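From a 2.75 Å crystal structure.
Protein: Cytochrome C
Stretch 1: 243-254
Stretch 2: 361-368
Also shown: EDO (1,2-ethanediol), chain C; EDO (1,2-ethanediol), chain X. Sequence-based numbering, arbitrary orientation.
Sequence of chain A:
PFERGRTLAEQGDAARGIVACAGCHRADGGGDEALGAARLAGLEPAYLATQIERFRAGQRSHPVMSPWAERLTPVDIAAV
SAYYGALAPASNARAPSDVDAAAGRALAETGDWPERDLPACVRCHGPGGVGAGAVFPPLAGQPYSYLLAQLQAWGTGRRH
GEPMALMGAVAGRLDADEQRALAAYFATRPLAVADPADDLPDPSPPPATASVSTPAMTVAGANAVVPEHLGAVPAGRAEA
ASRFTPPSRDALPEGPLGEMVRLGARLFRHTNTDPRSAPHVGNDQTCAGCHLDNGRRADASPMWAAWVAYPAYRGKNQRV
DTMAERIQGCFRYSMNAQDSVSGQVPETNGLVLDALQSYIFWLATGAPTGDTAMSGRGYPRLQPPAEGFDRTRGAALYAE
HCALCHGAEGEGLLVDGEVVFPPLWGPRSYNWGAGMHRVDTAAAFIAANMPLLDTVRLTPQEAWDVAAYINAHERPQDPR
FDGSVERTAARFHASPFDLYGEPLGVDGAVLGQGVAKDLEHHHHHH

Stretch 1 (243-254) RFTPPSRDALPE
Stretch 2, residues 361-368: FWLATGAP

A tryptophan at the end of a helix can organise an otherwise irregular segment, and this cytochrome c offers a compact example. Residues 361-363 close a helix; Ala 364 is the first to leave helical angles (phi/psi -91/7), and a type II turn carries the chain from Ala 364 to Ala 367, closed by Ala 367 N to Ala 364 O at 2.9 Å. Gly 366, at 98/-17, takes a conformation in which a CB would jam against the preceding carbonyl. Stretch 1 has no regular structure: residues 244-248 are extended, with psi of 121 to 167°, Arg 249 and Asp 250 (-71/-12 and -80/-31) bend the chain, and Ala 251, at -83/58, completes the bend before it extends again from Leu 252. Residues 244 to 246 run roughly antiparallel to 363 to 367: Pro 246 CA lies 5.2 Å from Leu 363 CA, and Phe 244 CA 7.6 Å from Ala 367 CA.

Trp 362 (chi1 t, 171°; chi2 67°) points toward stretch 1, which wraps its indole. Pro 247 CG sits over one face, 3.8 Å from the five-membered ring centroid of Trp 362. Over the opposite face, Leu 252 CD2 (m, t) lies 3.9 Å from the six-membered centroid of Trp 362 and Pro 253 CD 3.9 Å from the five-membered one. These CH-pi contacts set aliphatic C-H groups against the electron-rich indole, largely by dispersion; Pro 253 CD, bonded to its ring nitrogen, is the more polarised. At the ring edge Trp 362 NE1 donates to Ala 251 O at 3.2 Å, satisfying the indole's polar group.

Phe 244 (chi1 t, 173°; chi2 85°) reaches the turn. Its ring edge meets two carbonyls, CE2 to Leu 363 O and CZ to Thr 365 O, both at 3.2 Å, and CE1 packs 4.0 Å from Ala 367 CB. Pro 247 also touches the helix end, CG lying 3.3 Å from Trp 362 O. Trp 362 O accepts hydrogen bonds from Thr 365 N at 3.0 Å and Thr 365 OG1 (chi1 m) at 2.6 Å, tying the turn to the helix.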

# COMPACT_ATOMS: atom_id res chain seq x y z
N ARG A 243 5.04 11.80 19.47
CA ARG A 243 4.25 11.78 18.25
C ARG A 243 5.13 11.75 17.00
O ARG A 243 6.26 12.27 16.99
CB ARG A 243 3.29 12.98 18.20
CG ARG A 243 1.89 12.59 18.62
CD ARG A 243 0.94 13.76 18.72
NE ARG A 243 -0.35 13.26 19.18
CZ ARG A 243 -1.41 14.02 19.44
NH1 ARG A 243 -1.32 15.34 19.29
NH2 ARG A 243 -2.55 13.44 19.83
N PHE A 244 4.57 11.14 15.95
CA PHE A 244 5.27 10.93 14.69
C PHE A 244 5.60 12.24 14.00
O PHE A 244 4.87 13.24 14.10
CB PHE A 244 4.42 10.03 13.76
CG PHE A 244 4.97 9.89 12.38
CD1 PHE A 244 5.94 8.93 12.11
CD2 PHE A 244 4.50 10.69 11.32
CE1 PHE A 244 6.47 8.77 10.84
CE2 PHE A 244 5.03 10.54 10.02
CZ PHE A 244 6.03 9.55 9.78
N THR A 245 6.72 12.25 13.30
CA THR A 245 7.11 13.40 12.52
C THR A 245 7.24 13.01 11.06
O THR A 245 8.03 12.10 10.75
CB THR A 245 8.40 13.98 13.02
OG1 THR A 245 8.19 14.49 14.35
CG2 THR A 245 8.85 15.07 12.08
N PRO A 246 6.50 13.60 10.14
CA PRO A 246 6.70 13.29 8.74
C PRO A 246 7.93 13.97 8.20
O PRO A 246 8.43 14.95 8.77
CB PRO A 246 5.45 13.83 8.06
CG PRO A 246 4.53 14.26 9.22
CD PRO A 246 5.38 14.54 10.33
N PRO A 247 8.37 13.55 7.03
CA PRO A 247 9.54 14.16 6.42
C PRO A 247 9.32 15.63 6.11
O PRO A 247 8.21 16.07 5.79
CB PRO A 247 9.74 13.35 5.13
CG PRO A 247 8.64 12.43 5.02
CD PRO A 247 7.96 12.32 6.35
N SER A 248 10.40 16.38 6.21
CA SER A 248 10.36 17.77 5.84
C SER A 248 9.95 17.90 4.38
O SER A 248 10.13 16.99 3.58
CB SER A 248 11.74 18.40 6.08
OG SER A 248 12.11 19.25 5.02
N ARG A 249 9.37 19.05 4.03
CA ARG A 249 8.96 19.31 2.66
C ARG A 249 10.13 19.53 1.71
O ARG A 249 9.93 19.55 0.49
CB ARG A 249 8.04 20.53 2.64
CG ARG A 249 6.65 20.28 3.19
CD ARG A 249 5.90 21.59 3.44
NE ARG A 249 4.45 21.40 3.40
CZ ARG A 249 3.61 21.39 4.43
NH1 ARG A 249 4.05 21.58 5.68
NH2 ARG A 249 2.30 21.16 4.19
N ASP A 250 11.35 19.71 2.24
CA ASP A 250 12.56 19.73 1.41
C ASP A 250 13.03 18.32 1.07
O ASP A 250 13.58 18.09 -0.01
CB ASP A 250 13.70 20.42 2.14
CG ASP A 250 13.36 21.84 2.54
OD1 ASP A 250 12.89 22.61 1.67
OD2 ASP A 250 13.59 22.19 3.73
N ALA A 251 12.78 17.37 1.97
CA ALA A 251 13.26 16.00 1.84
C ALA A 251 12.36 15.13 0.95
O ALA A 251 11.86 14.09 1.38
CB ALA A 251 13.37 15.40 3.23
N LEU A 252 12.15 15.56 -0.34
CA LEU A 252 11.41 14.67 -1.23
C LEU A 252 12.27 13.48 -1.68
O LEU A 252 13.50 13.60 -1.76
CB LEU A 252 10.94 15.38 -2.48
CG LEU A 252 9.71 16.26 -2.53
CD1 LEU A 252 9.44 16.60 -4.02
CD2 LEU A 252 8.51 15.60 -1.85
N PRO A 253 11.66 12.35 -2.05
CA PRO A 253 12.47 11.23 -2.54
C PRO A 253 13.12 11.60 -3.86
O PRO A 253 12.73 12.56 -4.53
CB PRO A 253 11.46 10.08 -2.70
CG PRO A 253 10.31 10.44 -1.91
CD PRO A 253 10.24 11.96 -1.99
N GLU A 254 14.15 10.83 -4.21
CA GLU A 254 14.92 11.10 -5.40
C GLU A 254 14.28 10.53 -6.66
O GLU A 254 13.73 9.42 -6.66
CB GLU A 254 16.32 10.55 -5.22
CG GLU A 254 17.17 11.50 -4.44
CD GLU A 254 18.58 11.04 -4.35
OE1 GLU A 254 18.85 9.89 -4.80
OE2 GLU A 254 19.41 11.84 -3.85
N PHE A 361 2.22 7.62 1.13
CA PHE A 361 3.30 6.71 1.51
C PHE A 361 4.49 7.51 2.01
O PHE A 361 5.06 7.21 3.06
CB PHE A 361 3.69 5.87 0.28
CG PHE A 361 4.97 5.04 0.41
CD1 PHE A 361 6.06 5.29 -0.43
CD2 PHE A 361 5.05 3.96 1.28
CE1 PHE A 361 7.20 4.51 -0.35
CE2 PHE A 361 6.20 3.18 1.35
CZ PHE A 361 7.27 3.46 0.54
N TRP A 362 4.86 8.54 1.27
CA TRP A 362 6.00 9.34 1.66
C TRP A 362 5.80 10.00 3.03
O TRP A 362 6.70 9.95 3.88
CB TRP A 362 6.26 10.38 0.59
CG TRP A 362 7.26 11.37 0.99
CD1 TRP A 362 8.58 11.15 1.21
CD2 TRP A 362 7.05 12.77 1.21
NE1 TRP A 362 9.21 12.31 1.54
CE2 TRP A 362 8.29 13.33 1.54
CE3 TRP A 362 5.94 13.60 1.14
CZ2 TRP A 362 8.45 14.66 1.82
CZ3 TRP A 362 6.10 14.92 1.42
CH2 TRP A 362 7.35 15.44 1.76
N LEU A 363 4.62 10.60 3.28
CA LEU A 363 4.39 11.23 4.58
C LEU A 363 4.58 10.25 5.72
O LEU A 363 4.89 10.67 6.85
CB LEU A 363 2.99 11.81 4.68
CG LEU A 363 2.68 13.00 3.80
CD1 LEU A 363 1.24 13.37 3.98
CD2 LEU A 363 3.61 14.15 4.15
N ALA A 364 4.38 8.96 5.45
CA ALA A 364 4.41 7.90 6.45
C ALA A 364 5.79 7.28 6.64
O ALA A 364 5.92 6.27 7.36
CB ALA A 364 3.43 6.81 6.08
N THR A 365 6.82 7.85 6.01
CA THR A 365 8.18 7.35 6.15
C THR A 365 8.56 7.12 7.61
O THR A 365 8.50 8.04 8.44
CB THR A 365 9.16 8.32 5.51
OG1 THR A 365 8.88 8.50 4.13
CG2 THR A 365 10.47 7.72 5.61
N GLY A 366 8.94 5.90 7.91
CA GLY A 366 9.38 5.51 9.22
C GLY A 366 8.34 4.86 10.10
O GLY A 366 8.71 4.23 11.10
N ALA A 367 7.06 5.01 9.77
CA ALA A 367 5.99 4.55 10.64
C ALA A 367 5.82 3.03 10.57
O ALA A 367 6.05 2.41 9.52
CB ALA A 367 4.68 5.23 10.28
N PRO A 368 5.42 2.42 11.68
CA PRO A 368 5.38 0.95 11.79
C PRO A 368 4.16 0.32 11.15
O PRO A 368 3.02 0.58 11.54
CB PRO A 368 5.38 0.73 13.31
CG PRO A 368 4.69 1.92 13.83
CD PRO A 368 5.18 3.06 12.96
C1 EDO C . 3.13 19.91 0.46
O1 EDO C . 2.24 20.88 0.97
C2 EDO C . 3.65 19.06 1.62
O2 EDO C . 3.20 17.70 1.81
C1 EDO X . 10.09 7.42 0.86
O1 EDO X . 10.83 8.17 1.86
C2 EDO X . 10.85 6.11 0.58
O2 EDO X . 11.71 6.23 -0.56